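Local coordinates for caspase-1 (Spodoptera frugiperda, PDB 1M72) that cleaves proteins as a cysteine protease of the caspase family, taking part in the activation cascade of the caspases that execute apoptosis, at the interface of chains A and B. Sequence-based numbering; all coordinates share one arbitrary frame. Chains: chain A/B, Caspase-1.

Contact 1 and contact 2 lie about 41 Å apart, measured between the centres of their C-alpha atoms, on the two-fold symmetric interface that joins the two heterodimers of the active caspase. They share the segment around residues 173-177: contact 2 takes its start from chain A, contact 1 its end from chain B, so in each copy this one stretch serves both kinds of contact. Contact 1 is centred about 16 Å from A:Cys150, the catalytic nucleophile, and contact 2 about 36 Å from it. By symmetry each has a twin with the chains exchanged, which ties the antiparallel heterodimers together at both ends.

Contact 1: the interface of chains A and B. Residues chain A 233-234, 250-252; chain B 175-177, 260.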
# COMPACT_ATOMS: atom_id res chain seq x y z
N ALA A 233 -6.30 -4.19 -14.08
CA ALA A 233 -7.72 -3.81 -13.92
C ALA A 233 -8.52 -3.68 -15.20
O ALA A 233 -9.75 -3.87 -15.21
CB ALA A 233 -7.81 -2.50 -13.18
N LEU A 234 -7.85 -3.33 -16.29
CA LEU A 234 -8.54 -3.12 -17.56
C LEU A 234 -8.44 -4.22 -18.60
O LEU A 234 -9.41 -4.52 -19.25
CB LEU A 234 -8.08 -1.79 -18.21
CG LEU A 234 -8.37 -0.50 -17.45
CD1 LEU A 234 -7.76 0.72 -18.11
CD2 LEU A 234 -9.85 -0.35 -17.36
N LYS A 250 -13.12 -9.84 -12.36
CA LYS A 250 -12.11 -8.79 -12.45
C LYS A 250 -11.11 -8.81 -11.30
O LYS A 250 -11.35 -9.45 -10.27
CB LYS A 250 -12.82 -7.45 -12.49
CG LYS A 250 -13.84 -7.33 -13.62
CD LYS A 250 -13.14 -7.30 -14.99
CE LYS A 250 -12.40 -5.97 -15.12
NZ LYS A 250 -11.51 -5.96 -16.27
N GLN A 251 -10.00 -8.08 -11.48
CA GLN A 251 -8.93 -8.00 -10.48
C GLN A 251 -8.10 -6.71 -10.49
O GLN A 251 -7.80 -6.19 -11.57
CB GLN A 251 -7.94 -9.16 -10.70
CG GLN A 251 -6.83 -9.32 -9.65
CD GLN A 251 -5.88 -10.46 -10.01
OE1 GLN A 251 -6.32 -11.53 -10.44
NE2 GLN A 251 -4.57 -10.24 -9.84
N VAL A 252 -7.74 -6.23 -9.30
CA VAL A 252 -6.83 -5.07 -9.16
C VAL A 252 -5.74 -5.47 -8.13
O VAL A 252 -6.03 -6.12 -7.14
CB VAL A 252 -7.50 -3.79 -8.61
CG1 VAL A 252 -8.00 -3.98 -7.15
CG2 VAL A 252 -6.45 -2.64 -8.64
N ARG B 175 -14.83 -2.22 -18.53
CA ARG B 175 -15.08 -2.75 -17.19
C ARG B 175 -13.90 -2.69 -16.28
O ARG B 175 -12.77 -2.94 -16.71
CB ARG B 175 -15.56 -4.20 -17.27
CG ARG B 175 -17.00 -4.25 -17.64
CD ARG B 175 -17.41 -5.62 -18.11
NE ARG B 175 -17.01 -6.65 -17.16
CZ ARG B 175 -17.59 -6.91 -16.00
NH1 ARG B 175 -18.64 -6.21 -15.59
NH2 ARG B 175 -17.10 -7.89 -15.25
N ILE B 176 -14.18 -2.37 -15.01
CA ILE B 176 -13.15 -2.27 -13.98
C ILE B 176 -13.54 -3.09 -12.76
O ILE B 176 -14.71 -3.43 -12.59
CB ILE B 176 -12.94 -0.80 -13.54
CG1 ILE B 176 -14.24 -0.27 -12.88
CG2 ILE B 176 -12.54 0.04 -14.77
CD1 ILE B 176 -14.08 1.02 -11.98
N PRO B 177 -12.57 -3.41 -11.88
CA PRO B 177 -12.87 -4.20 -10.67
C PRO B 177 -13.58 -3.28 -9.71
O PRO B 177 -13.26 -2.09 -9.68
CB PRO B 177 -11.47 -4.59 -10.14
CG PRO B 177 -10.58 -4.46 -11.32
CD PRO B 177 -11.12 -3.26 -12.07
N THR B 260 -5.59 2.93 -10.15
CA THR B 260 -5.31 2.47 -11.51
C THR B 260 -4.84 3.63 -12.44
O THR B 260 -4.50 3.42 -13.61
CB THR B 260 -6.57 1.82 -12.10
OG1 THR B 260 -7.62 2.79 -12.11
CG2 THR B 260 -7.01 0.61 -11.24
O HOH W 1 -11.74 -2.95 -19.37
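Extended backbone at B:Arg175, B:Ile176 and B:Pro177, from the end of strand 173-176 into the loop after it, runs past the C-terminal end of chain A's helix 221-235 and the extended residues A:Lys250 and A:Gln251. B:Pro177 is the wedge. Its ring edge does the touching: CD meets the methyl CB of A:Ala233 at 3.6 Å, while CG lies 3.3 Å from the backbone O of A:Gln251. Behind its CA comes CB of A:Lys250, so the ring is held between the helix end and the loop. The methyl CG2 of B:Thr260 reaches the same A:Ala233 CB from another direction, at 3.8 Å.

A:Lys250 folds back over the contact. Its chain bends at chi2 (-68°) and chi3 (-70°), which brings the ammonium NZ round to A:Ala233 O, a hydrogen bond of 2.9 Å. NZ sits above the carbonyl plane, 42° out of it. The same nitrogen makes a weak hydrogen bond to B:Arg175 O, thus bridging a carbonyl from each chain near the helix end, where the dipole would probably favour a positive charge. The B:Arg175 side chain crosses the lysine, and its NH2 lies 3.7 Å from the lysine's CG; NZ and the guanidinium NE stay 5.6 Å apart, as like charges might prefer. Beyond the lysine, the side chains of A:Leu234 and B:Ile176 run alongside each other in the same direction and touch methyl to methyl, CD2 against CG2. One water finishes the join, 2.8 Å from A:Leu234 O and also hydrogen-bonded to B:Arg175 O.

Contact 2: the interface of chains A and B. Residues chain A 14, 16, 173-175; chain B 159-162.
B:Leu161 is gripped from two sides, by A:Tyr174 along one edge of its strand and by A:Ala14 along the other. Strand 159-162 of chain B pairs antiparallel with 174-176 of chain A and parallel with 13-15, forming a small intermolecular sheet. On the tyrosine side B:Leu161 N gives a hydrogen bond to A:Tyr174 O at 2.7 Å, and B:Leu161 O accepts from the backbone N atoms of both A:Tyr174 and A:Ser173. On the alanine side A:Ala14 N binds B:Thr160 O and A:Ala14 O takes B:Ser162 N, this last at 2.8 Å and nearly straight on to the carbonyl. A:Met16 N continues the pairing to B:Ser162 O.

The tight part is apolar. The two methyls of B:Leu161 divide the work: CD1 lies 3.9 Å from CZ of the A:Tyr174 ring, near its hydroxyl end, and CD2 meets A:Ala14 CB at 3.7 Å. B:Ile159 extends its chain, CG1 anti to the backbone N (chi1 179°), and presses CD1 on the same alanine methyl at 3.6 Å. The tyrosine's CG stands between its backbone N and carbonyl carbon (chi1 71°), which turns the ring beside the leucine.

The opposite face is held more loosely. There A:Arg175 crosses B:Thr160, whose OG1 lies at the guanidinium edge, in plane, with a straight but weak hydrogen bond from NH1 at 3.4 Å. A:Ser173 N adds another weak bond, to the hydroxyl OG of B:Ser162. The sheet sits at the periphery of the dimer, where the N-terminal strand 13-15 and strand 174-176 of one chain clasp strand 159-162 of the other.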
# COMPACT_ATOMS: atom_id res chain seq x y z
N ALA A 14 24.54 2.03 10.49
CA ALA A 14 24.72 1.47 9.16
C ALA A 14 25.32 2.52 8.25
O ALA A 14 25.32 3.71 8.57
CB ALA A 14 23.37 1.01 8.59
N MET A 16 25.54 5.14 5.41
CA MET A 16 24.56 6.00 4.79
C MET A 16 24.69 5.72 3.29
O MET A 16 25.75 5.90 2.71
CB MET A 16 24.92 7.44 5.11
CG MET A 16 23.93 8.44 4.63
SD MET A 16 24.68 10.05 4.66
CE MET A 16 24.53 10.42 6.44
N SER A 173 25.07 10.38 11.23
CA SER A 173 24.47 11.55 10.61
C SER A 173 22.94 11.57 10.61
O SER A 173 22.37 12.56 11.05
CB SER A 173 25.03 11.77 9.21
OG SER A 173 25.25 13.16 9.00
N TYR A 174 22.22 10.56 10.11
CA TYR A 174 20.75 10.66 10.28
C TYR A 174 20.05 9.33 10.58
O TYR A 174 20.46 8.26 10.13
CB TYR A 174 20.07 11.41 9.10
CG TYR A 174 20.02 10.68 7.78
CD1 TYR A 174 18.94 9.85 7.45
CD2 TYR A 174 21.07 10.79 6.86
CE1 TYR A 174 18.92 9.16 6.23
CE2 TYR A 174 21.06 10.12 5.66
CZ TYR A 174 19.98 9.30 5.34
OH TYR A 174 19.99 8.61 4.15
N ARG A 175 19.00 9.42 11.41
CA ARG A 175 18.24 8.24 11.81
C ARG A 175 16.95 7.97 11.04
O ARG A 175 16.17 8.89 10.80
CB ARG A 175 17.94 8.29 13.30
CG ARG A 175 19.17 7.98 14.12
CD ARG A 175 19.01 8.30 15.57
NE ARG A 175 17.83 7.68 16.15
CZ ARG A 175 17.63 6.38 16.33
NH1 ARG A 175 18.54 5.46 15.98
NH2 ARG A 175 16.48 6.01 16.87
N ILE B 159 17.36 3.32 13.27
CA ILE B 159 18.77 3.00 13.15
C ILE B 159 19.45 4.26 12.64
O ILE B 159 18.85 5.01 11.86
CB ILE B 159 19.04 1.87 12.14
CG1 ILE B 159 20.56 1.60 12.06
CG2 ILE B 159 18.51 2.27 10.76
CD1 ILE B 159 20.98 0.37 11.21
N THR B 160 20.69 4.49 13.06
CA THR B 160 21.45 5.66 12.63
C THR B 160 22.25 5.31 11.37
O THR B 160 22.85 4.24 11.30
CB THR B 160 22.40 6.14 13.75
OG1 THR B 160 21.63 6.46 14.91
CG2 THR B 160 23.18 7.39 13.35
N LEU B 161 22.21 6.18 10.37
CA LEU B 161 22.98 5.95 9.14
C LEU B 161 24.14 6.95 9.19
O LEU B 161 23.92 8.14 9.49
CB LEU B 161 22.11 6.21 7.88
CG LEU B 161 20.83 5.37 7.63
CD1 LEU B 161 20.34 5.50 6.20
CD2 LEU B 161 21.13 3.90 7.91
N SER B 162 25.37 6.51 8.89
CA SER B 162 26.54 7.41 8.97
C SER B 162 27.48 7.53 7.78
O SER B 162 27.49 6.69 6.88
CB SER B 162 27.41 7.05 10.19
OG SER B 162 27.23 7.97 11.26